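Local coordinates for protein adenylate kinase (Schistosoma mansoni, PDB 3UMF) that catalyses the reversible transfer of a phosphoryl group between adenine nucleotides, ATP and AMP giving two ADP, as an adenylate kinase, at residues E127-V141 / Y185-S197. Sequence-based numbering, arbitrary orientation.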
ATOM      1  N   GLU A 127     -12.517   5.108  -1.858  1.00 31.19           N
ATOM      2  CA  GLU A 127     -13.486   4.546  -2.788  1.00 38.72           C
ATOM      3  C   GLU A 127     -14.639   5.513  -3.058  1.00 38.68           C
ATOM      4  O   GLU A 127     -15.244   5.475  -4.127  1.00 41.14           O
ATOM      5  CB  GLU A 127     -14.002   3.201  -2.275  1.00 36.73           C
ATOM      6  CG  GLU A 127     -12.898   2.176  -2.063  1.00 36.92           C
ATOM      7  CD  GLU A 127     -13.422   0.831  -1.608  1.00 48.55           C
ATOM      8  OE1 GLU A 127     -13.808   0.712  -0.425  1.00 50.42           O
ATOM      9  OE2 GLU A 127     -13.445  -0.107  -2.431  1.00 55.30           O
ATOM     10  N   LYS A 128     -14.931   6.386  -2.098  1.00 42.22           N
ATOM     11  CA  LYS A 128     -15.972   7.394  -2.277  1.00 52.33           C
ATOM     12  C   LYS A 128     -15.475   8.550  -3.139  1.00 54.63           C
ATOM     13  O   LYS A 128     -16.073   8.879  -4.162  1.00 57.89           O
ATOM     14  CB  LYS A 128     -16.449   7.933  -0.922  1.00 53.03           C
ATOM     15  CG  LYS A 128     -17.472   9.064  -1.028  1.00 65.53           C
ATOM     16  CD  LYS A 128     -17.758   9.727   0.323  1.00 74.19           C
ATOM     17  CE  LYS A 128     -16.850  10.926   0.571  1.00 79.90           C
ATOM     18  NZ  LYS A 128     -15.940  10.716   1.733  1.00 81.39           N
ATOM     19  N   GLU A 129     -14.366   9.149  -2.716  1.00 50.06           N
ATOM     20  CA  GLU A 129     -13.832  10.355  -3.340  1.00 52.52           C
ATOM     21  C   GLU A 129     -13.108  10.088  -4.660  1.00 48.87           C
ATOM     22  O   GLU A 129     -13.023  10.971  -5.511  1.00 49.22           O
ATOM     23  CB  GLU A 129     -12.876  11.060  -2.372  1.00 54.88           C
ATOM     24  CG  GLU A 129     -13.496  11.450  -1.041  1.00 66.49           C
ATOM     25  CD  GLU A 129     -13.999  12.876  -1.028  1.00 80.19           C
ATOM     26  OE1 GLU A 129     -14.865  13.210  -1.863  1.00 84.88           O
ATOM     27  OE2 GLU A 129     -13.525  13.665  -0.183  1.00 85.61           O
ATOM     28  N   VAL A 130     -12.572   8.882  -4.829  1.00 47.54           N
ATOM     29  CA  VAL A 130     -11.816   8.562  -6.041  1.00 49.19           C
ATOM     30  C   VAL A 130     -12.504   7.481  -6.876  1.00 49.88           C
ATOM     31  O   VAL A 130     -13.229   7.789  -7.821  1.00 51.92           O
ATOM     32  CB  VAL A 130     -10.364   8.138  -5.717  1.00 52.60           C
ATOM     33  CG1 VAL A 130      -9.511   8.177  -6.975  1.00 54.68           C
ATOM     34  CG2 VAL A 130      -9.773   9.046  -4.651  1.00 51.64           C
ATOM     35  N   CYS A 131     -12.271   6.219  -6.526  1.00 47.92           N
ATOM     36  CA  CYS A 131     -12.938   5.099  -7.182  1.00 54.00           C
ATOM     37  C   CYS A 131     -12.797   3.836  -6.338  1.00 47.96           C
ATOM     38  O   CYS A 131     -11.843   3.708  -5.568  1.00 38.14           O
ATOM     39  CB  CYS A 131     -12.377   4.872  -8.591  1.00 57.80           C
ATOM     40  SG  CYS A 131     -10.650   4.371  -8.644  1.00 55.29           S
ATOM     41  N   PRO A 132     -13.757   2.904  -6.467  1.00 54.11           N
ATOM     42  CA  PRO A 132     -13.684   1.636  -5.730  1.00 49.21           C
ATOM     43  C   PRO A 132     -12.448   0.845  -6.139  1.00 43.72           C
ATOM     44  O   PRO A 132     -12.037   0.909  -7.299  1.00 48.39           O
ATOM     45  CB  PRO A 132     -14.949   0.899  -6.180  1.00 51.82           C
ATOM     46  CG  PRO A 132     -15.885   1.980  -6.609  1.00 59.21           C
ATOM     47  CD  PRO A 132     -15.008   3.021  -7.237  1.00 58.59           C
ATOM     48  N   CYS A 133     -11.851   0.117  -5.206  1.00 39.39           N
ATOM     49  CA  CYS A 133     -10.664  -0.652  -5.537  1.00 37.31           C
ATOM     50  C   CYS A 133     -11.043  -1.935  -6.271  1.00 38.85           C
ATOM     51  O   CYS A 133     -12.169  -2.425  -6.153  1.00 37.25           O
ATOM     52  CB  CYS A 133      -9.837  -0.963  -4.284  1.00 35.56           C
ATOM     53  SG  CYS A 133     -10.497  -2.259  -3.228  1.00 41.64           S
ATOM     54  N   LEU A 134     -10.108  -2.457  -7.052  1.00 35.28           N
ATOM     55  CA  LEU A 134     -10.307  -3.733  -7.718  1.00 40.26           C
ATOM     56  C   LEU A 134     -10.131  -4.866  -6.712  1.00 36.63           C
ATOM     57  O   LEU A 134     -10.968  -5.764  -6.613  1.00 32.29           O
ATOM     58  CB  LEU A 134      -9.313  -3.883  -8.870  1.00 35.31           C
ATOM     59  CG  LEU A 134      -9.258  -5.248  -9.555  1.00 32.08           C
ATOM     60  CD1 LEU A 134     -10.580  -5.575 -10.236  1.00 31.91           C
ATOM     61  CD2 LEU A 134      -8.112  -5.281 -10.549  1.00 37.91           C
ATOM     62  N   CYS A 135      -9.038  -4.806  -5.960  1.00 35.72           N
ATOM     63  CA  CYS A 135      -8.751  -5.798  -4.931  1.00 34.97           C
ATOM     64  C   CYS A 135      -7.688  -5.290  -3.968  1.00 35.18           C
ATOM     65  O   CYS A 135      -7.104  -4.224  -4.175  1.00 34.93           O
ATOM     66  CB  CYS A 135      -8.291  -7.117  -5.568  1.00 35.76           C
ATOM     67  SG  CYS A 135      -6.731  -7.015  -6.485  1.00 35.89           S
ATOM     68  N   VAL A 136      -7.456  -6.060  -2.911  1.00 30.45           N
ATOM     69  CA  VAL A 136      -6.404  -5.773  -1.956  1.00 33.49           C
ATOM     70  C   VAL A 136      -5.462  -6.967  -1.905  1.00 30.78           C
ATOM     71  O   VAL A 136      -5.905  -8.107  -1.769  1.00 32.50           O
ATOM     72  CB  VAL A 136      -6.982  -5.529  -0.544  1.00 33.55           C
ATOM     73  CG1 VAL A 136      -5.866  -5.262   0.458  1.00 33.21           C
ATOM     74  CG2 VAL A 136      -7.972  -4.374  -0.567  1.00 32.70           C
ATOM     75  N   ILE A 137      -4.167  -6.714  -2.044  1.00 24.98           N
ATOM     76  CA  ILE A 137      -3.175  -7.767  -1.862  1.00 25.31           C
ATOM     77  C   ILE A 137      -2.601  -7.656  -0.461  1.00 25.70           C
ATOM     78  O   ILE A 137      -1.964  -6.658  -0.115  1.00 28.39           O
ATOM     79  CB  ILE A 137      -2.027  -7.672  -2.889  1.00 25.54           C
ATOM     80  CG1 ILE A 137      -2.586  -7.595  -4.310  1.00 27.80           C
ATOM     81  CG2 ILE A 137      -1.099  -8.869  -2.760  1.00 30.57           C
ATOM     82  CD1 ILE A 137      -1.517  -7.459  -5.375  1.00 26.98           C
ATOM     83  N   ASN A 138      -2.848  -8.673   0.353  1.00 26.03           N
ATOM     84  CA  ASN A 138      -2.305  -8.717   1.700  1.00 23.91           C
ATOM     85  C   ASN A 138      -1.148  -9.706   1.762  1.00 27.27           C
ATOM     86  O   ASN A 138      -1.362 -10.918   1.727  1.00 26.16           O
ATOM     87  CB  ASN A 138      -3.399  -9.110   2.702  1.00 23.96           C
ATOM     88  CG  ASN A 138      -2.900  -9.143   4.137  1.00 32.06           C
ATOM     89  OD1 ASN A 138      -1.902  -8.503   4.480  1.00 34.47           O
ATOM     90  ND2 ASN A 138      -3.600  -9.888   4.988  1.00 33.12           N
ATOM     91  N   PHE A 139       0.076  -9.188   1.830  1.00 22.96           N
ATOM     92  CA  PHE A 139       1.261 -10.033   1.958  1.00 27.20           C
ATOM     93  C   PHE A 139       1.442 -10.430   3.418  1.00 32.79           C
ATOM     94  O   PHE A 139       2.049  -9.698   4.204  1.00 34.76           O
ATOM     95  CB  PHE A 139       2.508  -9.311   1.441  1.00 25.82           C
ATOM     96  CG  PHE A 139       2.541  -9.155  -0.056  1.00 29.52           C
ATOM     97  CD1 PHE A 139       2.797 -10.244  -0.872  1.00 28.68           C
ATOM     98  CD2 PHE A 139       2.321  -7.919  -0.648  1.00 24.30           C
ATOM     99  CE1 PHE A 139       2.831 -10.106  -2.249  1.00 29.13           C
ATOM    100  CE2 PHE A 139       2.354  -7.776  -2.026  1.00 27.64           C
ATOM    101  CZ  PHE A 139       2.607  -8.872  -2.827  1.00 28.35           C
ATOM    102  N   ASP A 140       0.921 -11.602   3.766  1.00 30.44           N
ATOM    103  CA  ASP A 140       0.794 -12.017   5.156  1.00 30.74           C
ATOM    104  C   ASP A 140       1.956 -12.884   5.623  1.00 32.27           C
ATOM    105  O   ASP A 140       2.314 -13.864   4.969  1.00 30.07           O
ATOM    106  CB  ASP A 140      -0.523 -12.776   5.342  1.00 36.33           C
ATOM    107  CG  ASP A 140      -0.755 -13.204   6.780  1.00 43.77           C
ATOM    108  OD1 ASP A 140      -0.599 -12.359   7.690  1.00 39.64           O
ATOM    109  OD2 ASP A 140      -1.095 -14.386   7.001  1.00 44.90           O
ATOM    110  N   VAL A 141       2.545 -12.515   6.757  1.00 29.33           N
ATOM    111  CA  VAL A 141       3.534 -13.362   7.418  1.00 29.47           C
ATOM    112  C   VAL A 141       3.234 -13.453   8.911  1.00 26.07           C
ATOM    113  O   VAL A 141       2.719 -12.509   9.507  1.00 26.43           O
ATOM    114  CB  VAL A 141       4.981 -12.846   7.216  1.00 31.41           C
ATOM    115  CG1 VAL A 141       5.405 -12.995   5.764  1.00 35.04           C
ATOM    116  CG2 VAL A 141       5.110 -11.397   7.675  1.00 30.49           C
ATOM    117  N   TYR A 185     -12.630  -5.576   3.668  1.00 24.41           N
ATOM    118  CA  TYR A 185     -12.535  -5.963   2.264  1.00 28.16           C
ATOM    119  C   TYR A 185     -12.617  -7.474   2.062  1.00 33.77           C
ATOM    120  O   TYR A 185     -12.963  -7.940   0.977  1.00 30.29           O
ATOM    121  CB  TYR A 185     -11.277  -5.379   1.616  1.00 24.57           C
ATOM    122  CG  TYR A 185     -11.349  -3.880   1.466  1.00 31.40           C
ATOM    123  CD1 TYR A 185     -12.116  -3.302   0.463  1.00 30.52           C
ATOM    124  CD2 TYR A 185     -10.669  -3.042   2.335  1.00 29.37           C
ATOM    125  CE1 TYR A 185     -12.194  -1.929   0.326  1.00 35.54           C
ATOM    126  CE2 TYR A 185     -10.740  -1.667   2.205  1.00 31.92           C
ATOM    127  CZ  TYR A 185     -11.503  -1.118   1.199  1.00 38.03           C
ATOM    128  OH  TYR A 185     -11.580   0.248   1.064  1.00 38.77           O
ATOM    129  N   LYS A 186     -12.305  -8.236   3.105  1.00 26.51           N
ATOM    130  CA  LYS A 186     -12.429  -9.688   3.037  1.00 31.84           C
ATOM    131  C   LYS A 186     -13.897 -10.098   2.915  1.00 31.23           C
ATOM    132  O   LYS A 186     -14.229 -11.033   2.189  1.00 36.95           O
ATOM    133  CB  LYS A 186     -11.790 -10.341   4.264  1.00 36.25           C
ATOM    134  CG  LYS A 186     -11.004 -11.603   3.954  1.00 39.83           C
ATOM    135  CD  LYS A 186     -10.380 -12.196   5.213  1.00 43.55           C
ATOM    136  CE  LYS A 186      -8.868 -12.020   5.234  1.00 50.33           C
ATOM    137  NZ  LYS A 186      -8.270 -12.569   6.486  1.00 57.76           N
ATOM    138  N   GLN A 187     -14.771  -9.386   3.622  1.00 28.34           N
ATOM    139  CA  GLN A 187     -16.210  -9.630   3.551  1.00 35.06           C
ATOM    140  C   GLN A 187     -16.769  -9.375   2.154  1.00 34.48           C
ATOM    141  O   GLN A 187     -17.792  -9.945   1.777  1.00 29.40           O
ATOM    142  CB  GLN A 187     -16.948  -8.762   4.573  1.00 34.92           C
ATOM    143  CG  GLN A 187     -16.743  -9.192   6.015  1.00 45.03           C
ATOM    144  CD  GLN A 187     -17.244  -8.163   7.011  1.00 51.94           C
ATOM    145  OE1 GLN A 187     -17.948  -7.220   6.648  1.00 57.83           O
ATOM    146  NE2 GLN A 187     -16.876  -8.337   8.274  1.00 52.46           N
ATOM    147  N   GLN A 188     -16.094  -8.517   1.394  1.00 27.31           N
ATOM    148  CA  GLN A 188     -16.530  -8.189   0.040  1.00 35.98           C
ATOM    149  C   GLN A 188     -15.858  -9.091  -0.983  1.00 29.88           C
ATOM    150  O   GLN A 188     -16.020  -8.895  -2.189  1.00 31.49           O
ATOM    151  CB  GLN A 188     -16.203  -6.733  -0.292  1.00 30.95           C
ATOM    152  CG  GLN A 188     -16.735  -5.725   0.703  1.00 34.41           C
ATOM    153  CD  GLN A 188     -16.357  -4.305   0.331  1.00 36.61           C
ATOM    154  OE1 GLN A 188     -16.463  -3.908  -0.828  1.00 36.34           O
ATOM    155  NE2 GLN A 188     -15.902  -3.537   1.313  1.00 42.23           N
ATOM    156  N   ASN A 189     -15.094 -10.065  -0.490  1.00 28.29           N
ATOM    157  CA  ASN A 189     -14.380 -11.005  -1.348  1.00 32.53           C
ATOM    158  C   ASN A 189     -13.385 -10.289  -2.259  1.00 33.96           C
ATOM    159  O   ASN A 189     -13.248 -10.637  -3.432  1.00 40.54           O
ATOM    160  CB  ASN A 189     -15.375 -11.834  -2.174  1.00 44.35           C
ATOM    161  CG  ASN A 189     -14.953 -13.277  -2.329  1.00 51.11           C
ATOM    162  OD1 ASN A 189     -14.508 -13.915  -1.375  1.00 52.11           O
ATOM    163  ND2 ASN A 189     -15.088 -13.800  -3.542  1.00 50.92           N
ATOM    164  N   LYS A 190     -12.687  -9.293  -1.714  1.00 32.48           N
ATOM    165  CA  LYS A 190     -11.755  -8.481  -2.501  1.00 29.53           C
ATOM    166  C   LYS A 190     -10.319  -8.552  -1.990  1.00 31.37           C
ATOM    167  O   LYS A 190      -9.456  -7.813  -2.463  1.00 32.22           O
ATOM    168  CB  LYS A 190     -12.205  -7.015  -2.523  1.00 32.07           C
ATOM    169  CG  LYS A 190     -13.330  -6.708  -3.497  1.00 38.75           C
ATOM    170  CD  LYS A 190     -13.750  -5.253  -3.379  1.00 40.97           C
ATOM    171  CE  LYS A 190     -14.230  -4.698  -4.707  1.00 45.27           C
ATOM    172  NZ  LYS A 190     -14.647  -3.272  -4.588  1.00 43.65           N
ATOM    173  N   VAL A 191     -10.060  -9.429  -1.025  1.00 27.06           N
ATOM    174  CA  VAL A 191      -8.713  -9.558  -0.474  1.00 28.02           C
ATOM    175  C   VAL A 191      -7.991 -10.780  -1.023  1.00 32.98           C
ATOM    176  O   VAL A 191      -8.496 -11.903  -0.947  1.00 30.61           O
ATOM    177  CB  VAL A 191      -8.728  -9.630   1.073  1.00 28.32           C
ATOM    178  CG1 VAL A 191      -7.324  -9.889   1.618  1.00 27.49           C
ATOM    179  CG2 VAL A 191      -9.294  -8.346   1.650  1.00 25.96           C
ATOM    180  N   ILE A 192      -6.819 -10.549  -1.603  1.00 26.06           N
ATOM    181  CA  ILE A 192      -5.928 -11.633  -1.984  1.00 27.39           C
ATOM    182  C   ILE A 192      -4.918 -11.836  -0.863  1.00 28.76           C
ATOM    183  O   ILE A 192      -3.990 -11.040  -0.695  1.00 30.08           O
ATOM    184  CB  ILE A 192      -5.183 -11.319  -3.292  1.00 31.02           C
ATOM    185  CG1 ILE A 192      -6.178 -11.185  -4.449  1.00 31.16           C
ATOM    186  CG2 ILE A 192      -4.165 -12.401  -3.602  1.00 32.68           C
ATOM    187  CD1 ILE A 192      -5.538 -10.778  -5.752  1.00 28.20           C
ATOM    188  N   THR A 193      -5.113 -12.889  -0.079  1.00 27.76           N
ATOM    189  CA  THR A 193      -4.207 -13.178   1.024  1.00 30.06           C
ATOM    190  C   THR A 193      -3.049 -14.027   0.522  1.00 31.41           C
ATOM    191  O   THR A 193      -3.232 -15.191   0.156  1.00 26.70           O
ATOM    192  CB  THR A 193      -4.937 -13.882   2.182  1.00 34.07           C
ATOM    193  OG1 THR A 193      -5.966 -13.018   2.679  1.00 32.93           O
ATOM    194  CG2 THR A 193      -3.968 -14.211   3.311  1.00 31.77           C
ATOM    195  N   ILE A 194      -1.860 -13.436   0.486  1.00 28.50           N
ATOM    196  CA  ILE A 194      -0.686 -14.145   0.006  1.00 23.26           C
ATOM    197  C   ILE A 194       0.140 -14.649   1.180  1.00 26.59           C
ATOM    198  O   ILE A 194       0.464 -13.889   2.092  1.00 24.70           O
ATOM    199  CB  ILE A 194       0.198 -13.246  -0.897  1.00 22.60           C
ATOM    200  CG1 ILE A 194      -0.587 -12.794  -2.132  1.00 24.43           C
ATOM    201  CG2 ILE A 194       1.458 -13.990  -1.329  1.00 25.79           C
ATOM    202  CD1 ILE A 194      -0.957 -13.932  -3.079  1.00 24.82           C
ATOM    203  N   ASP A 195       0.454 -15.940   1.171  1.00 26.29           N
ATOM    204  CA  ASP A 195       1.382 -16.505   2.142  1.00 28.82           C
ATOM    205  C   ASP A 195       2.789 -16.082   1.721  1.00 28.57           C
ATOM    206  O   ASP A 195       3.352 -16.619   0.766  1.00 31.75           O
ATOM    207  CB  ASP A 195       1.256 -18.031   2.165  1.00 32.17           C
ATOM    208  CG  ASP A 195       2.174 -18.690   3.186  1.00 35.70           C
ATOM    209  OD1 ASP A 195       3.009 -17.997   3.811  1.00 33.27           O
ATOM    210  OD2 ASP A 195       2.070 -19.923   3.353  1.00 40.12           O
ATOM    211  N   ALA A 196       3.354 -15.113   2.432  1.00 26.69           N
ATOM    212  CA  ALA A 196       4.643 -14.550   2.050  1.00 31.88           C
ATOM    213  C   ALA A 196       5.816 -15.183   2.802  1.00 33.31           C
ATOM    214  O   ALA A 196       6.886 -14.583   2.914  1.00 29.36           O
ATOM    215  CB  ALA A 196       4.638 -13.034   2.230  1.00 36.05           C
ATOM    216  N   SER A 197       5.617 -16.402   3.295  1.00 28.66           N
ATOM    217  CA  SER A 197       6.675 -17.123   3.999  1.00 36.60           C
ATOM    218  C   SER A 197       7.599 -17.864   3.034  1.00 35.96           C
ATOM    219  O   SER A 197       8.661 -18.345   3.430  1.00 37.04           O
ATOM    220  CB  SER A 197       6.080 -18.109   5.007  1.00 36.44           C
ATOM    221  OG  SER A 197       5.422 -19.175   4.348  1.00 39.15           O
TER
HETATM  222  O   HOH W   1     -15.578  -0.436   0.840  1.00 34.42           O
HETATM  223  O   HOH W   2      -5.529 -11.505   4.569  1.00 46.78           O
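Strands 135-140 and 191-195 pair in parallel at one edge of the central sheet, Val136 facing Val191 and Asp140 facing Asp195. Their ladder begins with Val136 N to Lys190 O (2.7 Å) and Ile192 N to Val136 O, then steps through Asn138 and Ile194 to Ala196 N, which donates to Asp140 O just past the strand. Ahead of the ladder, helices 120-129 and 179-186 meet through Glu127 and Tyr185. Tyr185 OH donates to Glu127 OE1 (2.7 Å) from well above the carboxylate plane, which is turned 55° from the ring. The other oxygen, OE2, takes Cys133 N on its anti lone pair, while a water links OE1 to Gln188 NE2; three donors thus fix the carboxylate. Val136 CG2 lies over one face of the Tyr185 ring, 4.0 Å from CG, and Cys133 SG approaches that ring obliquely. Lys190 runs alongside the incoming chain to bond Cys133 O through NZ (3.1 Å); Glu127 OE2, 4.0 Å from this NZ, is too far for a salt bridge but probably favours its charge. In the five-stranded parallel sheet of this Rossmann-like kinase core, order 2-3-1-4-5, strand 191-195 forms one edge and strand 135-140 also bonds strand 30-35. On the face covered by helix 200-212, Ile194 lies side by side with Ile137 and Phe139, its CG1 4.0 Å from Ile137 CG2 and its CB beside Phe139 CD1. With CG2 turned away from the backbone N, Ile137 sets that methyl 3.6 Å above one face of the Phe139 ring, offset toward its rim. On the opposite face, one water joins Asn138 ND2 and Thr193 OG1.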